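Local coordinates for adenosine monophosphate-protein transferase (Pyrococcus horikoshii, PDB 2D16) that is of unproven function but may phosphorylate adenosine or transfer adenosine monophosphate to proteins, at residues G61-P64 with E65-A68; L153-I157 with G158-D162; N89-P92 with I93-L96; G22-S25 with I26-V29. All blocks are in the same frame, centred on the assembly; numbering follows the deposited sequence.

Contact 1. Residues G61-P64 with E65-A68; sequences GNDP and ELEA
Asp63 is the N-cap of helix 64-77, and its carboxylate reaches forward over the first turn to meet Leu66. The capping bond runs from Leu66 N to Asp63 OD2, 3.0 Å and fairly straight at 163°, and it reaches the oxygen on its anti side, a little out of the carboxylate plane. With CG anti to the backbone N (chi1 -172°), Asp63 swings its acid group toward the start of the helix. The same oxygen also lies against the leucine side chain, with Asp63 OD2 3.2 Å from Leu66 CG. Behind it the main chain is already helical: Glu67 N gives its hydrogen to Asp63 O at 2.9 Å, and Ala68 N to Pro64 O at 3.0 Å. Pro64, as first residue of the helix, has no N-H to satisfy there.

Glu67 reaches the other way. Its extended chain passes Asp63 O, with CG 3.0 Å from that atom, and brings OE2 to the backbone of the loop between strand 56-61 and the helix, where Asp63 N makes a weak bond to Glu67 OE2 at 3.1 Å. Gly61 C, at the end of the strand, lies 3.1 Å from the same oxygen. Asn62 points off to Phe45 N and Ile43 O, tying the loop to its own chain.

Asp63 thus satisfies an N-H of the first turn. The Glu67 carboxylate has one weak donor here and lies close to the Asp162 carboxylate of the second subunit, an arrangement of like charges across the interface that the Asp63 N bond would probably offset only slightly.

Contact 2. Residues L153-I157 with G158-D162; sequences LVEKI and GYKID
Val154 and Tyr159 meet at the C-terminal end of helix 144-157, their side chains crossing at a slant, with Val154 CG1 3.6 Å from Tyr159 CB. The tyrosine has CG anti to its carbonyl carbon (chi1 -66°), which folds the ring back along the helix end. Val154 O sits at the ring's edge, in its plane, and Ile157 CG2 comes within 3.9 Å of Tyr159 CE2. Glu155 and Lys160 form the second pair. Lys160 CG stands opposite the backbone N (chi1 -179°), then the chain bends at chi2 and again at chi4 and lays its methylenes across the carboxylate: Lys160 CD is 3.4 Å from Glu155 OE2. The salt bridge beyond, Lys160 NZ to Glu155 OE2, is weak at 3.4 Å.

Under these side chains the backbone closes a Schellman motif. Tyr159 N donates to Val154 O at 3.2 Å, and Gly158 N to Glu155 O at 3.1 Å, the latter from well above the carbonyl plane. Gly158 carries the positive phi (135°) of the motif. Tyr159 then centres an inverse gamma turn, which sends the tail on to the second subunit, where Ile161 packs on Thr60 of that chain.

Two carbonyls of the last turn are therefore satisfied by the turn itself, with an apolar seal from Val154 and Tyr159. The long ion pair, on an exposed side, probably adds little rigidity.

Contact 3. Residues N89-P92 with I93-L96; sequences NAYP and INVL
Ala90 opens the contact lightly, its CB 4.4 Å from Val95 CG1. Tyr91 is bonded through both its N-H and its carbonyl. The N-H goes to Asn94 OD1 at 3.0 Å, the donor tilted modestly from the amide plane. Asn94 has CG anti to its carbonyl carbon (chi1 -51°), which lays the amide alongside the tyrosine, both side chains pointing the same way with ring and amide planes 48° apart. Tyr91 CD2 lies 3.5 Å from Asn94 OD1. The exchange is returned by the main chain, as Asn94 N donates to Tyr91 O at 2.8 Å. The other end of the amide, ND2, is held by Thr38 O of the second subunit.

Pro92 comes next, and its carbonyl takes two hydrogens: Val95 N at 3.0 Å, from above the carbonyl plane, and Leu96 N at 2.8 Å, almost end-on. Leu96 CG rests 3.2 Å from Pro92 O, and both side chains pack on Ala111 of strand 105-112.

The Tyr91 N to Asn94 OD1 bond resembles one half of a capping box, a first-turn side chain accepting from an N-H at the helix start, here between strand 82-88 and helix 92-100 where the second subunit touches.

Contact 4. Residues G22-S25 with I26-V29; sequences GNFS and IFTV
Ser25 and Val29 meet through the main chain at the start of helix 25-39, Ser25 O accepting from Val29 N at 3.0 Å. Ser25 is buried. Its hydroxyl turns away to Asn50 O, while the side chain packs on Met49 of strand 44-51 and so seats the helix start against the sheet.

Phe24, just before it, is the N-cap residue, in a left-handed backbone conformation, and its hydrocarbon side chain can accept no capping bond. Its carbonyl accepts the first regular helix bond, from Thr28 N at 2.9 Å, close to straight at 174°, and a weak second one from Phe27 N. With CG anti to the backbone N (chi1 -162°), the Phe24 ring lies along the first turn. There Phe27 CB sits above one face of it, 3.4 Å from the centroid of the Phe24 ring, a CH-pi contact. The two ring planes are 16° apart, but the centroids of Phe24 and Phe27 are 5.4 Å from each other and slid aside, leaving little stacking.

Ile26 joins the Phe24 ring obliquely, with Ile26 CG1 3.6 Å from Phe24 CE1. Thr28 adds a side-chain link upstream: Thr28 OG1 donates to Asn23 O at 2.7 Å, nearly in line with the carbonyl bond.

The polarity here is divided. Thr28 binds the carbonyl ahead of the cap and Ser25 binds the sheet, so the two buried hydroxyls both have partners, while the exposed Phe27 and Ile26 side chains each meet that of Phe24 through apolar and CH-pi contacts.

In the fold
Along the chain the order is contact 4, contact 1, contact 3, contact 2. The first three each carry a strand of the five-stranded antiparallel sheet into a helix: 16-22 into 25-39, 56-61 into 64-77, and 82-88 into 92-100. Their centres lie about 17 to 21 Å apart, without touching. Contact 2 ends helix 144-157, far from contact 4 at about 38 Å between centres and across the chain's centre from it. It does touch contact 3, where Tyr159 packs on Ile93. Contacts 1, 2 and 3 all meet the second subunit, so the starts of helices 64-77 and 92-100 and the C-terminal tail lie at that interface, whereas contact 4 touches no other chain.

Contact 1. Residues G61-P64 with E65-A68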
loop_
_atom_site.group_PDB
_atom_site.type_symbol
_atom_site.label_atom_id
_atom_site.label_comp_id
_atom_site.label_asym_id
_atom_site.label_seq_id
_atom_site.Cartn_x
_atom_site.Cartn_y
_atom_site.Cartn_z
ATOM N N GLY A 61 -38.791 11.430 -23.088
ATOM C CA GLY A 61 -38.299 11.554 -21.729
ATOM C C GLY A 61 -38.226 10.164 -21.134
ATOM O O GLY A 61 -38.154 9.183 -21.877
ATOM N N ASN A 62 -38.244 10.066 -19.807
ATOM C CA ASN A 62 -38.176 8.762 -19.150
ATOM C C ASN A 62 -39.169 8.658 -17.994
ATOM O O ASN A 62 -38.950 7.911 -17.036
ATOM C CB ASN A 62 -36.756 8.497 -18.645
ATOM C CG ASN A 62 -36.328 9.478 -17.573
ATOM O OD1 ASN A 62 -37.064 10.405 -17.236
ATOM N ND2 ASN A 62 -35.132 9.278 -17.030
ATOM N N ASP A 63 -40.256 9.416 -18.095
ATOM C CA ASP A 63 -41.306 9.422 -17.080
ATOM C C ASP A 63 -42.646 9.714 -17.752
ATOM O O ASP A 63 -42.875 10.813 -18.257
ATOM C CB ASP A 63 -41.031 10.486 -16.017
ATOM C CG ASP A 63 -41.999 10.402 -14.851
ATOM O OD1 ASP A 63 -41.850 9.478 -14.022
ATOM O OD2 ASP A 63 -42.916 11.243 -14.768
ATOM N N PRO A 64 -43.556 8.728 -17.759
ATOM C CA PRO A 64 -44.877 8.878 -18.376
ATOM C C PRO A 64 -45.638 10.146 -17.991
ATOM O O PRO A 64 -46.086 10.892 -18.861
ATOM C CB PRO A 64 -45.606 7.609 -17.936
ATOM C CG PRO A 64 -44.497 6.603 -17.883
ATOM C CD PRO A 64 -43.400 7.380 -17.181
ATOM N N GLU A 65 -45.779 10.386 -16.691
ATOM C CA GLU A 65 -46.508 11.553 -16.204
ATOM C C GLU A 65 -45.903 12.886 -16.633
ATOM O O GLU A 65 -46.611 13.757 -17.136
ATOM C CB GLU A 65 -46.612 11.513 -14.677
ATOM C CG GLU A 65 -47.345 12.706 -14.080
ATOM C CD GLU A 65 -47.525 12.594 -12.578
ATOM O OE1 GLU A 65 -48.162 11.619 -12.127
ATOM O OE2 GLU A 65 -47.033 13.483 -11.848
ATOM N N LEU A 66 -44.602 13.053 -16.423
ATOM C CA LEU A 66 -43.951 14.302 -16.797
ATOM C C LEU A 66 -43.949 14.496 -18.306
ATOM O O LEU A 66 -43.947 15.628 -18.792
ATOM C CB LEU A 66 -42.526 14.350 -16.237
ATOM C CG LEU A 66 -42.472 14.364 -14.704
ATOM C CD1 LEU A 66 -41.029 14.407 -14.239
ATOM C CD2 LEU A 66 -43.241 15.571 -14.169
ATOM N N GLU A 67 -43.958 13.395 -19.051
ATOM C CA GLU A 67 -43.991 13.481 -20.507
ATOM C C GLU A 67 -45.359 14.004 -20.946
ATOM O O GLU A 67 -45.456 14.895 -21.787
ATOM C CB GLU A 67 -43.726 12.109 -21.132
ATOM C CG GLU A 67 -42.264 11.683 -21.082
ATOM C CD GLU A 67 -42.042 10.288 -21.625
ATOM O OE1 GLU A 67 -42.664 9.945 -22.653
ATOM O OE2 GLU A 67 -41.236 9.541 -21.035
ATOM N N ALA A 68 -46.420 13.455 -20.361
ATOM C CA ALA A 68 -47.770 13.888 -20.697
ATOM C C ALA A 68 -47.948 15.369 -20.364
ATOM O O ALA A 68 -48.523 16.125 -21.146
ATOM C CB ALA A 68 -48.799 13.043 -19.935
#

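Contact 2. Residues L153-I157 with G158-D162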
loop_
_atom_site.group_PDB
_atom_site.type_symbol
_atom_site.label_atom_id
_atom_site.label_comp_id
_atom_site.label_asym_id
_atom_site.label_seq_id
_atom_site.Cartn_x
_atom_site.Cartn_y
_atom_site.Cartn_z
ATOM N N LEU A 153 -28.633 29.865 5.290
ATOM C CA LEU A 153 -29.500 28.879 4.659
ATOM C C LEU A 153 -28.779 28.180 3.509
ATOM O O LEU A 153 -28.873 26.961 3.358
ATOM C CB LEU A 153 -30.781 29.545 4.144
ATOM C CG LEU A 153 -31.799 28.620 3.469
ATOM C CD1 LEU A 153 -32.171 27.482 4.413
ATOM C CD2 LEU A 153 -33.033 29.411 3.071
ATOM N N VAL A 154 -28.052 28.950 2.701
ATOM C CA VAL A 154 -27.322 28.364 1.581
ATOM C C VAL A 154 -26.324 27.324 2.087
ATOM O O VAL A 154 -26.155 26.264 1.480
ATOM C CB VAL A 154 -26.580 29.445 0.763
ATOM C CG1 VAL A 154 -25.604 28.787 -0.210
ATOM C CG2 VAL A 154 -27.593 30.286 -0.006
ATOM N N GLU A 155 -25.666 27.615 3.203
ATOM C CA GLU A 155 -24.716 26.662 3.749
ATOM C C GLU A 155 -25.461 25.446 4.295
ATOM O O GLU A 155 -25.015 24.315 4.120
ATOM C CB GLU A 155 -23.866 27.308 4.847
ATOM C CG GLU A 155 -22.875 28.336 4.315
ATOM C CD GLU A 155 -21.859 28.774 5.355
ATOM O OE1 GLU A 155 -21.011 29.636 5.034
ATOM O OE2 GLU A 155 -21.902 28.257 6.489
ATOM N N LYS A 156 -26.605 25.679 4.934
ATOM C CA LYS A 156 -27.393 24.582 5.491
ATOM C C LYS A 156 -27.899 23.645 4.398
ATOM O O LYS A 156 -28.045 22.441 4.617
ATOM C CB LYS A 156 -28.584 25.125 6.291
ATOM C CG LYS A 156 -29.452 24.027 6.903
ATOM C CD LYS A 156 -30.626 24.593 7.690
ATOM C CE LYS A 156 -31.493 23.470 8.254
ATOM N NZ LYS A 156 -32.645 23.981 9.053
ATOM N N ILE A 157 -28.164 24.197 3.218
ATOM C CA ILE A 157 -28.649 23.397 2.100
ATOM C C ILE A 157 -27.584 22.406 1.632
ATOM O O ILE A 157 -27.905 21.345 1.096
ATOM C CB ILE A 157 -29.073 24.297 0.913
ATOM C CG1 ILE A 157 -30.315 25.103 1.299
ATOM C CG2 ILE A 157 -29.365 23.449 -0.318
ATOM C CD1 ILE A 157 -30.751 26.106 0.248
ATOM N N GLY A 158 -26.318 22.756 1.834
ATOM C CA GLY A 158 -25.244 21.867 1.431
ATOM C C GLY A 158 -24.107 22.552 0.700
ATOM O O GLY A 158 -23.099 21.919 0.374
ATOM N N TYR A 159 -24.261 23.843 0.428
ATOM C CA TYR A 159 -23.217 24.586 -0.262
ATOM C C TYR A 159 -22.244 25.102 0.785
ATOM O O TYR A 159 -22.224 26.283 1.130
ATOM C CB TYR A 159 -23.842 25.718 -1.077
ATOM C CG TYR A 159 -24.687 25.182 -2.211
ATOM C CD1 TYR A 159 -24.095 24.685 -3.376
ATOM C CD2 TYR A 159 -26.071 25.109 -2.096
ATOM C CE1 TYR A 159 -24.869 24.127 -4.397
ATOM C CE2 TYR A 159 -26.855 24.552 -3.109
ATOM C CZ TYR A 159 -26.247 24.064 -4.255
ATOM O OH TYR A 159 -27.022 23.509 -5.250
ATOM N N LYS A 160 -21.442 24.171 1.289
ATOM C CA LYS A 160 -20.459 24.445 2.325
ATOM C C LYS A 160 -19.257 23.532 2.106
ATOM O O LYS A 160 -19.417 22.354 1.784
ATOM C CB LYS A 160 -21.079 24.155 3.696
ATOM C CG LYS A 160 -20.170 24.408 4.883
ATOM C CD LYS A 160 -19.884 25.890 5.060
ATOM C CE LYS A 160 -19.138 26.143 6.365
ATOM N NZ LYS A 160 -19.923 25.662 7.540
ATOM N N ILE A 161 -18.061 24.079 2.280
ATOM C CA ILE A 161 -16.838 23.303 2.114
ATOM C C ILE A 161 -16.003 23.412 3.385
ATOM O O ILE A 161 -16.134 24.376 4.142
ATOM C CB ILE A 161 -15.998 23.805 0.915
ATOM C CG1 ILE A 161 -15.545 25.246 1.153
ATOM C CG2 ILE A 161 -16.814 23.703 -0.360
ATOM C CD1 ILE A 161 -14.602 25.781 0.090
ATOM N N ASP A 162 -15.148 22.421 3.612
ATOM C CA ASP A 162 -14.298 22.390 4.797
ATOM C C ASP A 162 -13.092 23.319 4.683
ATOM O O ASP A 162 -12.352 23.228 3.682
ATOM C CB ASP A 162 -13.840 20.952 5.048
ATOM C CG ASP A 162 -14.999 20.019 5.339
ATOM O OD1 ASP A 162 -14.835 18.789 5.194
ATOM O OD2 ASP A 162 -16.081 20.518 5.723
ATOM O OXT ASP A 162 -12.891 24.132 5.610
#

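Contact 3. Residues N89-P92 with I93-L96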
loop_
_atom_site.group_PDB
_atom_site.type_symbol
_atom_site.label_atom_id
_atom_site.label_comp_id
_atom_site.label_asym_id
_atom_site.label_seq_id
_atom_site.Cartn_x
_atom_site.Cartn_y
_atom_site.Cartn_z
ATOM N N ASN A 89 -35.823 15.137 -9.299
ATOM C CA ASN A 89 -34.588 14.444 -8.942
ATOM C C ASN A 89 -33.375 15.162 -9.538
ATOM O O ASN A 89 -32.312 14.569 -9.733
ATOM C CB ASN A 89 -34.619 12.985 -9.413
ATOM C CG ASN A 89 -35.762 12.199 -8.798
ATOM O OD1 ASN A 89 -36.235 12.523 -7.710
ATOM N ND2 ASN A 89 -36.199 11.153 -9.485
ATOM N N ALA A 90 -33.554 16.447 -9.818
ATOM C CA ALA A 90 -32.504 17.291 -10.377
ATOM C C ALA A 90 -33.004 18.725 -10.281
ATOM O O ALA A 90 -34.211 18.961 -10.265
ATOM C CB ALA A 90 -32.235 16.922 -11.836
ATOM N N TYR A 91 -32.075 19.672 -10.212
ATOM C CA TYR A 91 -32.412 21.086 -10.105
ATOM C C TYR A 91 -31.871 21.836 -11.317
ATOM O O TYR A 91 -30.934 21.377 -11.965
ATOM C CB TYR A 91 -31.792 21.677 -8.841
ATOM C CG TYR A 91 -32.241 21.015 -7.558
ATOM C CD1 TYR A 91 -33.568 21.098 -7.135
ATOM C CD2 TYR A 91 -31.334 20.319 -6.756
ATOM C CE1 TYR A 91 -33.983 20.507 -5.942
ATOM C CE2 TYR A 91 -31.741 19.725 -5.558
ATOM C CZ TYR A 91 -33.067 19.826 -5.160
ATOM O OH TYR A 91 -33.477 19.260 -3.972
ATOM N N PRO A 92 -32.452 23.008 -11.629
ATOM C CA PRO A 92 -31.983 23.788 -12.780
ATOM C C PRO A 92 -30.477 24.042 -12.748
ATOM O O PRO A 92 -29.813 23.986 -13.781
ATOM C CB PRO A 92 -32.799 25.075 -12.677
ATOM C CG PRO A 92 -34.111 24.582 -12.102
ATOM C CD PRO A 92 -33.639 23.633 -11.015
ATOM N N ILE A 93 -29.933 24.304 -11.562
ATOM C CA ILE A 93 -28.507 24.577 -11.447
ATOM C C ILE A 93 -27.641 23.387 -11.880
ATOM O O ILE A 93 -26.474 23.556 -12.219
ATOM C CB ILE A 93 -28.129 25.011 -9.999
ATOM C CG1 ILE A 93 -26.746 25.670 -10.007
ATOM C CG2 ILE A 93 -28.159 23.810 -9.061
ATOM C CD1 ILE A 93 -26.357 26.325 -8.690
ATOM N N ASN A 94 -28.224 22.187 -11.893
ATOM C CA ASN A 94 -27.491 20.993 -12.300
ATOM C C ASN A 94 -27.626 20.725 -13.798
ATOM O O ASN A 94 -26.851 19.945 -14.354
ATOM C CB ASN A 94 -28.015 19.738 -11.580
ATOM C CG ASN A 94 -28.096 19.898 -10.074
ATOM O OD1 ASN A 94 -29.129 19.633 -9.452
ATOM N ND2 ASN A 94 -27.001 20.357 -9.478
ATOM N N VAL A 95 -28.597 21.360 -14.451
ATOM C CA VAL A 95 -28.832 21.085 -15.873
ATOM C C VAL A 95 -28.840 22.235 -16.877
ATOM O O VAL A 95 -28.807 21.990 -18.083
ATOM C CB VAL A 95 -30.172 20.334 -16.067
ATOM C CG1 VAL A 95 -30.263 19.160 -15.094
ATOM C CG2 VAL A 95 -31.336 21.284 -15.876
ATOM N N LEU A 96 -28.902 23.476 -16.410
ATOM C CA LEU A 96 -28.950 24.594 -17.345
ATOM C C LEU A 96 -27.787 24.659 -18.326
ATOM O O LEU A 96 -27.996 24.918 -19.513
ATOM C CB LEU A 96 -29.078 25.919 -16.590
ATOM C CG LEU A 96 -30.467 26.167 -15.989
ATOM C CD1 LEU A 96 -30.405 27.364 -15.056
ATOM C CD2 LEU A 96 -31.490 26.406 -17.095
#

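Contact 4. Residues G22-S25 with I26-V29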
loop_
_atom_site.group_PDB
_atom_site.type_symbol
_atom_site.label_atom_id
_atom_site.label_comp_id
_atom_site.label_asym_id
_atom_site.label_seq_id
_atom_site.Cartn_x
_atom_site.Cartn_y
_atom_site.Cartn_z
ATOM N N GLY A 22 -35.596 26.591 -29.350
ATOM C CA GLY A 22 -34.607 25.804 -30.062
ATOM C C GLY A 22 -34.773 25.768 -31.568
ATOM O O GLY A 22 -35.302 26.699 -32.174
ATOM N N ASN A 23 -34.317 24.671 -32.165
ATOM C CA ASN A 23 -34.377 24.479 -33.607
ATOM C C ASN A 23 -34.302 22.987 -33.924
ATOM O O ASN A 23 -33.814 22.200 -33.111
ATOM C CB ASN A 23 -33.204 25.229 -34.255
ATOM C CG ASN A 23 -32.995 24.868 -35.712
ATOM O OD1 ASN A 23 -32.344 23.871 -36.029
ATOM N ND2 ASN A 23 -33.542 25.680 -36.607
ATOM N N PHE A 24 -34.805 22.605 -35.098
ATOM C CA PHE A 24 -34.765 21.212 -35.547
ATOM C C PHE A 24 -35.463 20.287 -34.548
ATOM O O PHE A 24 -34.892 19.299 -34.084
ATOM C CB PHE A 24 -33.295 20.804 -35.740
ATOM C CG PHE A 24 -33.093 19.572 -36.586
ATOM C CD1 PHE A 24 -34.131 19.037 -37.346
ATOM C CD2 PHE A 24 -31.842 18.961 -36.640
ATOM C CE1 PHE A 24 -33.923 17.911 -38.146
ATOM C CE2 PHE A 24 -31.626 17.835 -37.439
ATOM C CZ PHE A 24 -32.671 17.310 -38.192
ATOM N N SER A 25 -36.717 20.610 -34.250
ATOM C CA SER A 25 -37.519 19.863 -33.287
ATOM C C SER A 25 -37.476 18.335 -33.333
ATOM O O SER A 25 -37.314 17.698 -32.294
ATOM C CB SER A 25 -38.976 20.322 -33.370
ATOM O OG SER A 25 -39.081 21.704 -33.079
ATOM N N ILE A 26 -37.623 17.733 -34.511
ATOM C CA ILE A 26 -37.626 16.271 -34.560
ATOM C C ILE A 26 -36.335 15.632 -34.071
ATOM O O ILE A 26 -36.354 14.537 -33.511
ATOM C CB ILE A 26 -37.963 15.724 -35.974
ATOM C CG1 ILE A 26 -36.948 16.218 -37.004
ATOM C CG2 ILE A 26 -39.388 16.121 -36.349
ATOM C CD1 ILE A 26 -37.183 15.647 -38.392
ATOM N N PHE A 27 -35.213 16.313 -34.273
ATOM C CA PHE A 27 -33.928 15.798 -33.823
ATOM C C PHE A 27 -33.688 16.182 -32.369
ATOM O O PHE A 27 -33.354 15.352 -31.527
ATOM C CB PHE A 27 -32.797 16.392 -34.662
ATOM C CG PHE A 27 -31.427 16.152 -34.086
ATOM C CD1 PHE A 27 -30.760 14.949 -34.310
ATOM C CD2 PHE A 27 -30.812 17.122 -33.297
ATOM C CE1 PHE A 27 -29.500 14.713 -33.758
ATOM C CE2 PHE A 27 -29.552 16.897 -32.738
ATOM C CZ PHE A 27 -28.894 15.692 -32.969
ATOM N N THR A 28 -33.864 17.468 -32.096
ATOM C CA THR A 28 -33.619 18.025 -30.778
ATOM C C THR A 28 -34.437 17.479 -29.618
ATOM O O THR A 28 -33.901 17.314 -28.523
ATOM C CB THR A 28 -33.754 19.553 -30.842
ATOM O OG1 THR A 28 -32.897 20.037 -31.883
ATOM C CG2 THR A 28 -33.352 20.195 -29.520
ATOM N N VAL A 29 -35.716 17.192 -29.834
ATOM C CA VAL A 29 -36.527 16.670 -28.738
ATOM C C VAL A 29 -35.880 15.414 -28.150
ATOM O O VAL A 29 -35.818 15.250 -26.930
ATOM C CB VAL A 29 -37.984 16.364 -29.192
ATOM C CG1 VAL A 29 -38.023 15.136 -30.091
ATOM C CG2 VAL A 29 -38.877 16.178 -27.968
#